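Local structure of prophage MuSo2, 43 kDa tail protein (Shewanella oneidensis, 3CDD) at residues R96-D101 with F130-I135; V136-G141 with I180-K185. The protein probably serves as a baseplate hub component of a Mu-like phage tail and assembles here as a trimer. All coordinates share one frame; numbering follows the deposited sequence.

Contact 1. Residues R96-D101 with F130-I135; sequences RDKTAD and FGIKVI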
ATOM      1  N   ARG A  96      -8.999 -18.136  10.147  1.00 28.16           N
ATOM      2  CA  ARG A  96      -9.710 -17.210  11.024  1.00 27.64           C
ATOM      3  C   ARG A  96     -10.705 -18.078  11.807  1.00 28.14           C
ATOM      4  O   ARG A  96     -10.942 -19.237  11.444  1.00 27.85           O
ATOM      5  CB  ARG A  96     -10.449 -16.186  10.161  1.00 27.13           C
ATOM      6  CG  ARG A  96      -9.542 -15.139   9.496  1.00 27.38           C
ATOM      7  CD  ARG A  96     -10.242 -14.314   8.415  1.00 26.47           C
ATOM      8  NE  ARG A  96     -10.653 -15.141   7.273  1.00 25.92           N
ATOM      9  CZ  ARG A  96     -11.562 -14.764   6.380  1.00 25.29           C
ATOM     10  NH1 ARG A  96     -12.132 -13.562   6.483  1.00 25.94           N
ATOM     11  NH2 ARG A  96     -11.911 -15.583   5.396  1.00 22.90           N
ATOM     12  N   ASP A  97     -11.291 -17.527  12.867  1.00 28.29           N
ATOM     13  CA  ASP A  97     -12.327 -18.250  13.594  1.00 28.56           C
ATOM     14  C   ASP A  97     -13.641 -18.289  12.783  1.00 28.15           C
ATOM     15  O   ASP A  97     -13.742 -17.628  11.753  1.00 28.89           O
ATOM     16  CB  ASP A  97     -12.435 -17.752  15.065  1.00 28.49           C
ATOM     17  CG  ASP A  97     -13.467 -16.653  15.287  1.00 30.30           C
ATOM     18  OD1 ASP A  97     -14.222 -16.247  14.358  1.00 25.98           O
ATOM     19  OD2 ASP A  97     -13.525 -16.212  16.461  1.00 30.56           O
ATOM     20  N   LYS A  98     -14.611 -19.093  13.223  1.00 27.39           N
ATOM     21  CA  LYS A  98     -15.878 -19.321  12.491  1.00 26.91           C
ATOM     22  C   LYS A  98     -16.600 -18.061  12.015  1.00 26.24           C
ATOM     23  O   LYS A  98     -17.223 -18.069  10.946  1.00 26.02           O
ATOM     24  CB  LYS A  98     -16.857 -20.141  13.349  1.00 26.78           C
ATOM     25  CG  LYS A  98     -16.499 -21.607  13.504  1.00 26.76           C
ATOM     26  CD  LYS A  98     -17.454 -22.319  14.469  1.00 27.24           C
ATOM     27  CE  LYS A  98     -18.878 -22.253  13.956  1.00 29.81           C
ATOM     28  NZ  LYS A  98     -19.763 -23.288  14.591  1.00 33.26           N
ATOM     29  N   THR A  99     -16.524 -16.985  12.805  1.00 25.92           N
ATOM     30  CA  THR A  99     -17.235 -15.736  12.472  1.00 25.87           C
ATOM     31  C   THR A  99     -16.744 -15.105  11.163  1.00 26.61           C
ATOM     32  O   THR A  99     -17.358 -14.169  10.655  1.00 25.70           O
ATOM     33  CB  THR A  99     -17.198 -14.700  13.616  1.00 26.31           C
ATOM     34  OG1 THR A  99     -15.838 -14.361  13.926  1.00 26.37           O
ATOM     35  CG2 THR A  99     -17.907 -15.234  14.873  1.00 26.43           C
ATOM     36  N   ALA A 100     -15.661 -15.646  10.594  1.00 27.26           N
ATOM     37  CA  ALA A 100     -15.157 -15.131   9.321  1.00 27.52           C
ATOM     38  C   ALA A 100     -16.188 -15.306   8.202  1.00 27.62           C
ATOM     39  O   ALA A 100     -16.250 -14.488   7.291  1.00 28.15           O
ATOM     40  CB  ALA A 100     -13.847 -15.791   8.954  1.00 27.32           C
ATOM     41  N   ASP A 101     -17.007 -16.360   8.277  1.00 27.22           N
ATOM     42  CA  ASP A 101     -18.097 -16.545   7.321  1.00 26.98           C
ATOM     43  C   ASP A 101     -19.069 -15.362   7.361  1.00 26.99           C
ATOM     44  O   ASP A 101     -19.614 -14.973   6.328  1.00 26.67           O
ATOM     45  CB  ASP A 101     -18.848 -17.860   7.570  1.00 26.03           C
ATOM     46  CG  ASP A 101     -18.080 -19.077   7.066  1.00 26.64           C
ATOM     47  OD1 ASP A 101     -17.123 -18.902   6.268  1.00 26.23           O
ATOM     48  OD2 ASP A 101     -18.428 -20.207   7.477  1.00 24.80           O
ATOM     49  N   PHE A 130     -25.152 -20.362   9.063  1.00 27.76           N
ATOM     50  CA  PHE A 130     -23.708 -20.567   9.184  1.00 27.50           C
ATOM     51  C   PHE A 130     -23.361 -21.474  10.380  1.00 28.47           C
ATOM     52  O   PHE A 130     -22.179 -21.789  10.614  1.00 28.69           O
ATOM     53  CB  PHE A 130     -22.991 -19.237   9.333  1.00 26.39           C
ATOM     54  CG  PHE A 130     -23.147 -18.296   8.152  1.00 25.76           C
ATOM     55  CD1 PHE A 130     -24.114 -17.279   8.170  1.00 23.25           C
ATOM     56  CD2 PHE A 130     -22.296 -18.382   7.056  1.00 22.49           C
ATOM     57  CE1 PHE A 130     -24.231 -16.375   7.098  1.00 20.02           C
ATOM     58  CE2 PHE A 130     -22.418 -17.491   5.980  1.00 23.39           C
ATOM     59  CZ  PHE A 130     -23.398 -16.481   6.003  1.00 20.66           C
ATOM     60  N   GLY A 131     -24.389 -21.903  11.121  1.00 28.87           N
ATOM     61  CA  GLY A 131     -24.201 -22.716  12.329  1.00 29.48           C
ATOM     62  C   GLY A 131     -23.311 -22.032  13.356  1.00 29.99           C
ATOM     63  O   GLY A 131     -22.396 -22.648  13.914  1.00 30.72           O
ATOM     64  N   ILE A 132     -23.560 -20.744  13.567  1.00 29.54           N
ATOM     65  CA  ILE A 132     -22.818 -19.932  14.517  1.00 29.25           C
ATOM     66  C   ILE A 132     -23.796 -19.514  15.626  1.00 30.28           C
ATOM     67  O   ILE A 132     -24.866 -18.943  15.343  1.00 29.92           O
ATOM     68  CB  ILE A 132     -22.184 -18.682  13.811  1.00 28.81           C
ATOM     69  CG1 ILE A 132     -20.974 -19.094  12.961  1.00 29.25           C
ATOM     70  CG2 ILE A 132     -21.773 -17.608  14.824  1.00 27.32           C
ATOM     71  CD1 ILE A 132     -20.597 -18.101  11.880  1.00 28.30           C
ATOM     72  N   LYS A 133     -23.441 -19.834  16.872  1.00 30.93           N
ATOM     73  CA  LYS A 133     -24.234 -19.420  18.033  1.00 31.62           C
ATOM     74  C   LYS A 133     -23.983 -17.958  18.388  1.00 31.62           C
ATOM     75  O   LYS A 133     -22.874 -17.435  18.164  1.00 31.77           O
ATOM     76  CB  LYS A 133     -23.947 -20.299  19.253  1.00 32.34           C
ATOM     77  CG  LYS A 133     -24.564 -21.676  19.206  1.00 33.90           C
ATOM     78  CD  LYS A 133     -25.138 -22.037  20.585  1.00 39.14           C
ATOM     79  CE  LYS A 133     -25.350 -23.531  20.745  1.00 40.51           C
ATOM     80  NZ  LYS A 133     -24.053 -24.217  21.020  1.00 41.66           N
ATOM     81  N   VAL A 134     -25.019 -17.308  18.924  1.00 31.56           N
ATOM     82  CA  VAL A 134     -24.945 -15.918  19.362  1.00 31.47           C
ATOM     83  C   VAL A 134     -25.023 -15.867  20.891  1.00 31.74           C
ATOM     84  O   VAL A 134     -26.041 -16.239  21.482  1.00 31.95           O
ATOM     85  CB  VAL A 134     -26.108 -15.055  18.763  1.00 32.22           C
ATOM     86  CG1 VAL A 134     -26.036 -13.605  19.283  1.00 29.74           C
ATOM     87  CG2 VAL A 134     -26.124 -15.112  17.242  1.00 31.93           C
ATOM     88  N   ILE A 135     -23.945 -15.408  21.520  1.00 31.91           N
ATOM     89  CA  ILE A 135     -23.865 -15.268  22.974  1.00 32.00           C
ATOM     90  C   ILE A 135     -24.109 -13.803  23.317  1.00 32.26           C
ATOM     91  O   ILE A 135     -23.462 -12.928  22.760  1.00 31.88           O
ATOM     92  CB  ILE A 135     -22.467 -15.699  23.532  1.00 32.07           C
ATOM     93  CG1 ILE A 135     -22.070 -17.136  23.100  1.00 31.96           C
ATOM     94  CG2 ILE A 135     -22.364 -15.466  25.062  1.00 32.05           C
ATOM     95  CD1 ILE A 135     -23.117 -18.216  23.299  1.00 31.05           C
TER
HETATM   96  O   HOH W   1     -20.543 -20.920  16.811  1.00 40.02           O
HETATM   97  O   HOH W   2     -19.228 -21.083  10.004  1.00 27.65           O

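Contact 2. Residues V136-G141 with I180-K185; sequences VNTDVG and ITRASK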
ATOM      1  N   VAL A 136     -25.045 -13.550  24.226  1.00 33.00           N
ATOM      2  CA  VAL A 136     -25.368 -12.191  24.678  1.00 33.85           C
ATOM      3  C   VAL A 136     -24.968 -11.964  26.139  1.00 33.98           C
ATOM      4  O   VAL A 136     -25.463 -12.641  27.051  1.00 34.57           O
ATOM      5  CB  VAL A 136     -26.869 -11.843  24.454  1.00 34.01           C
ATOM      6  CG1 VAL A 136     -27.167 -10.407  24.890  1.00 34.16           C
ATOM      7  CG2 VAL A 136     -27.240 -12.012  22.983  1.00 35.04           C
ATOM      8  N   ASN A 137     -24.096 -10.982  26.337  1.00 34.51           N
ATOM      9  CA  ASN A 137     -23.514 -10.647  27.638  1.00 35.20           C
ATOM     10  C   ASN A 137     -23.770  -9.199  28.075  1.00 35.08           C
ATOM     11  O   ASN A 137     -23.020  -8.650  28.881  1.00 35.83           O
ATOM     12  CB  ASN A 137     -21.997 -10.856  27.590  1.00 35.12           C
ATOM     13  CG  ASN A 137     -21.614 -12.303  27.402  1.00 37.31           C
ATOM     14  OD1 ASN A 137     -22.382 -13.214  27.743  1.00 39.53           O
ATOM     15  ND2 ASN A 137     -20.416 -12.534  26.859  1.00 36.70           N
ATOM     16  N   THR A 138     -24.800  -8.573  27.527  1.00 34.74           N
ATOM     17  CA  THR A 138     -25.091  -7.179  27.834  1.00 34.20           C
ATOM     18  C   THR A 138     -26.507  -6.869  27.392  1.00 33.97           C
ATOM     19  O   THR A 138     -27.133  -7.666  26.689  1.00 33.59           O
ATOM     20  CB  THR A 138     -24.078  -6.200  27.145  1.00 34.52           C
ATOM     21  OG1 THR A 138     -24.133  -4.922  27.794  1.00 34.54           O
ATOM     22  CG2 THR A 138     -24.379  -6.042  25.648  1.00 33.35           C
ATOM     23  N   ASP A 139     -27.013  -5.714  27.817  1.00 33.49           N
ATOM     24  CA  ASP A 139     -28.349  -5.283  27.447  1.00 33.11           C
ATOM     25  C   ASP A 139     -28.303  -4.722  26.027  1.00 32.57           C
ATOM     26  O   ASP A 139     -27.570  -3.769  25.756  1.00 32.43           O
ATOM     27  CB  ASP A 139     -28.843  -4.238  28.448  1.00 33.55           C
ATOM     28  CG  ASP A 139     -30.273  -3.833  28.218  1.00 34.36           C
ATOM     29  OD1 ASP A 139     -30.943  -4.389  27.318  1.00 36.47           O
ATOM     30  OD2 ASP A 139     -30.724  -2.937  28.956  1.00 37.05           O
ATOM     31  N   VAL A 140     -29.060  -5.339  25.119  1.00 31.98           N
ATOM     32  CA  VAL A 140     -29.080  -4.920  23.703  1.00 30.91           C
ATOM     33  C   VAL A 140     -30.118  -3.816  23.450  1.00 31.31           C
ATOM     34  O   VAL A 140     -30.230  -3.286  22.332  1.00 31.51           O
ATOM     35  CB  VAL A 140     -29.249  -6.123  22.710  1.00 30.81           C
ATOM     36  CG1 VAL A 140     -28.215  -7.211  23.000  1.00 28.29           C
ATOM     37  CG2 VAL A 140     -30.670  -6.701  22.739  1.00 29.51           C
ATOM     38  N   GLY A 141     -30.873  -3.484  24.498  1.00 31.13           N
ATOM     39  CA  GLY A 141     -31.844  -2.391  24.449  1.00 30.89           C
ATOM     40  C   GLY A 141     -33.008  -2.662  23.515  1.00 31.07           C
ATOM     41  O   GLY A 141     -33.368  -3.824  23.258  1.00 30.70           O
ATOM     42  N   ILE A 180     -22.084 -10.747  21.773  1.00 29.30           N
ATOM     43  CA  ILE A 180     -22.586  -9.393  21.930  1.00 29.80           C
ATOM     44  C   ILE A 180     -22.352  -8.905  23.361  1.00 30.25           C
ATOM     45  O   ILE A 180     -22.918  -9.434  24.336  1.00 29.52           O
ATOM     46  CB  ILE A 180     -24.070  -9.275  21.558  1.00 29.69           C
ATOM     47  CG1 ILE A 180     -24.313  -9.822  20.144  1.00 30.31           C
ATOM     48  CG2 ILE A 180     -24.529  -7.818  21.701  1.00 29.56           C
ATOM     49  CD1 ILE A 180     -25.802  -9.983  19.774  1.00 29.58           C
ATOM     50  N   THR A 181     -21.512  -7.888  23.477  1.00 30.58           N
ATOM     51  CA  THR A 181     -21.101  -7.425  24.791  1.00 31.35           C
ATOM     52  C   THR A 181     -20.835  -5.916  24.850  1.00 31.40           C
ATOM     53  O   THR A 181     -21.167  -5.168  23.924  1.00 31.69           O
ATOM     54  CB  THR A 181     -19.892  -8.266  25.278  1.00 31.71           C
ATOM     55  OG1 THR A 181     -19.632  -7.982  26.655  1.00 32.98           O
ATOM     56  CG2 THR A 181     -18.631  -8.017  24.417  1.00 31.51           C
ATOM     57  N   ARG A 182     -20.282  -5.470  25.969  1.00 31.94           N
ATOM     58  CA  ARG A 182     -19.792  -4.103  26.132  1.00 32.60           C
ATOM     59  C   ARG A 182     -18.443  -4.230  26.794  1.00 32.32           C
ATOM     60  O   ARG A 182     -18.122  -5.298  27.305  1.00 32.93           O
ATOM     61  CB  ARG A 182     -20.723  -3.279  27.047  1.00 32.21           C
ATOM     62  CG  ARG A 182     -21.970  -2.717  26.373  1.00 32.92           C
ATOM     63  CD  ARG A 182     -22.750  -1.858  27.384  1.00 33.68           C
ATOM     64  NE  ARG A 182     -23.756  -0.983  26.770  1.00 34.93           N
ATOM     65  CZ  ARG A 182     -25.012  -1.334  26.504  1.00 33.15           C
ATOM     66  NH1 ARG A 182     -25.443  -2.557  26.792  1.00 32.96           N
ATOM     67  NH2 ARG A 182     -25.837  -0.456  25.949  1.00 31.58           N
ATOM     68  N   ALA A 183     -17.661  -3.151  26.815  1.00 32.35           N
ATOM     69  CA  ALA A 183     -16.402  -3.133  27.562  1.00 32.88           C
ATOM     70  C   ALA A 183     -16.622  -3.683  28.967  1.00 33.09           C
ATOM     71  O   ALA A 183     -17.480  -3.195  29.699  1.00 33.60           O
ATOM     72  CB  ALA A 183     -15.851  -1.729  27.637  1.00 32.61           C
ATOM     73  N   SER A 184     -15.841  -4.692  29.336  1.00 33.65           N
ATOM     74  CA  SER A 184     -16.083  -5.473  30.551  1.00 33.94           C
ATOM     75  C   SER A 184     -15.640  -4.775  31.843  1.00 34.95           C
ATOM     76  O   SER A 184     -14.785  -3.890  31.822  1.00 34.77           O
ATOM     77  CB  SER A 184     -15.369  -6.817  30.432  1.00 33.99           C
ATOM     78  OG  SER A 184     -15.736  -7.701  31.472  1.00 32.18           O
ATOM     79  N   LYS A 185     -16.234  -5.192  32.960  1.00 35.83           N
ATOM     80  CA  LYS A 185     -15.793  -4.789  34.299  1.00 37.28           C
ATOM     81  C   LYS A 185     -14.961  -5.915  34.907  1.00 37.99           C
ATOM     82  O   LYS A 185     -14.369  -5.750  35.982  1.00 38.12           O
ATOM     83  CB  LYS A 185     -16.994  -4.521  35.218  1.00 37.45           C
ATOM     84  CG  LYS A 185     -17.985  -3.483  34.708  1.00 38.72           C
ATOM     85  CD  LYS A 185     -17.318  -2.141  34.523  1.00 41.47           C
ATOM     86  CE  LYS A 185     -18.313  -1.110  34.044  1.00 42.74           C
ATOM     87  NZ  LYS A 185     -17.586  -0.015  33.361  1.00 44.46           N
TER
HETATM   88  O   HOH W   3     -28.332  -1.437  24.967  1.00 36.72           O

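Contact 1. Residues R96-D101 with F130-I135
Lys98 and Ile132 meet where a type I beta turn, Asp97 to Ala100, carries strand 88-97 into helix 100-104 and faces the loop leading into strand 134-136, within a domain of the phage-barrel clan. Polar contact across the gap rests on the ammonium of Lys98: NZ donates to Gly131 O at 2.8 Å, 21° out of the carbonyl plane. A bend at chi3 (61°) places CE, which lies 3.9 Å from Ile132 CG1 as the two side chains slide past each other in opposite directions. The tip of Ile132 packs against the backbone of the turn, its CD1 3.5 Å from Lys98 O, while Leu102 and Cys127 also touch this side chain. On the helix side, Asp101 CB approaches the Phe130 ring obliquely, 3.5 Å from CD2. The polar end of Asp101 looks to another chain: OD1 forms salt bridges with Arg250 and Arg248 of the second subunit, whose Tyr249 meets the Phe130 ring edge-to-face. The turn itself is capped by Asp97, whose OD1 takes two donors from one residue: Thr99 N, 2.9 Å away and 36° above the carboxylate plane, and Thr99 OG1, on the syn lone pair.

Contact 2. Residues V136-G141 with I180-K185
Val136 and Ile180 form a parallel beta bridge, their CA atoms 4.8 Å apart, and just beyond it Asn137 N donates to Ile180 O at 2.8 Å. The side chains of the bridged pair lie side by side on the same face of the sheet, Val136 CG2 being 4.1 Å from Ile180 CD1. Val140 comes back over Ile180 at about a right angle and sets CG1 4.0 Å from its CG2. Once the strands part, polar groups take over. Extended from CG to NE, Arg182 crosses the Thr138 side chain and uses a single nitrogen, NH1, for two bonds: to Thr138 OG1 at 2.9 Å, almost in the guanidinium plane, and to Asp139 O at 2.7 Å, on a lone pair of that carbonyl. Water 3 closes a ring by donating to Asp139 O and accepting from Arg182 NH2. With chi1 at -162°, Thr138 turns OG1 anti to its backbone N, and its CG2 rests 3.6 Å from Thr181 C. An Asx turn, Gly141 N to Asp139 OD1, follows in the same loop. In this gp44-like second domain, strand 178-181 runs between parallel 134-136 and antiparallel 169-172 in a three-stranded mixed sheet, with Thr120 of helix 119-127 touching Val136, Val140 and Ile180.

How the contacts relate
Strand 134-136 ties the two sites together: 130-135 leads into it and 136-141 leaves it, so contact 2 takes up where contact 1 ends. The probable hydrogen bond from Ile180 N to Ile135 O and the packing of Val134 against Ile180 join them directly, although their centres lie 18 Å apart. Contact 1 is the more buried and borders the second subunit; contact 2 is partly buried, and no other chain of the assembly touches it. Their chemistry follows suit. Contact 1 has no strand pairing between its segments and combines one lysine-to-carbonyl bond with the packing of Ile132 and Phe130, whereas contact 2 begins as sheet pairing and finishes with an arginine gripping a loop.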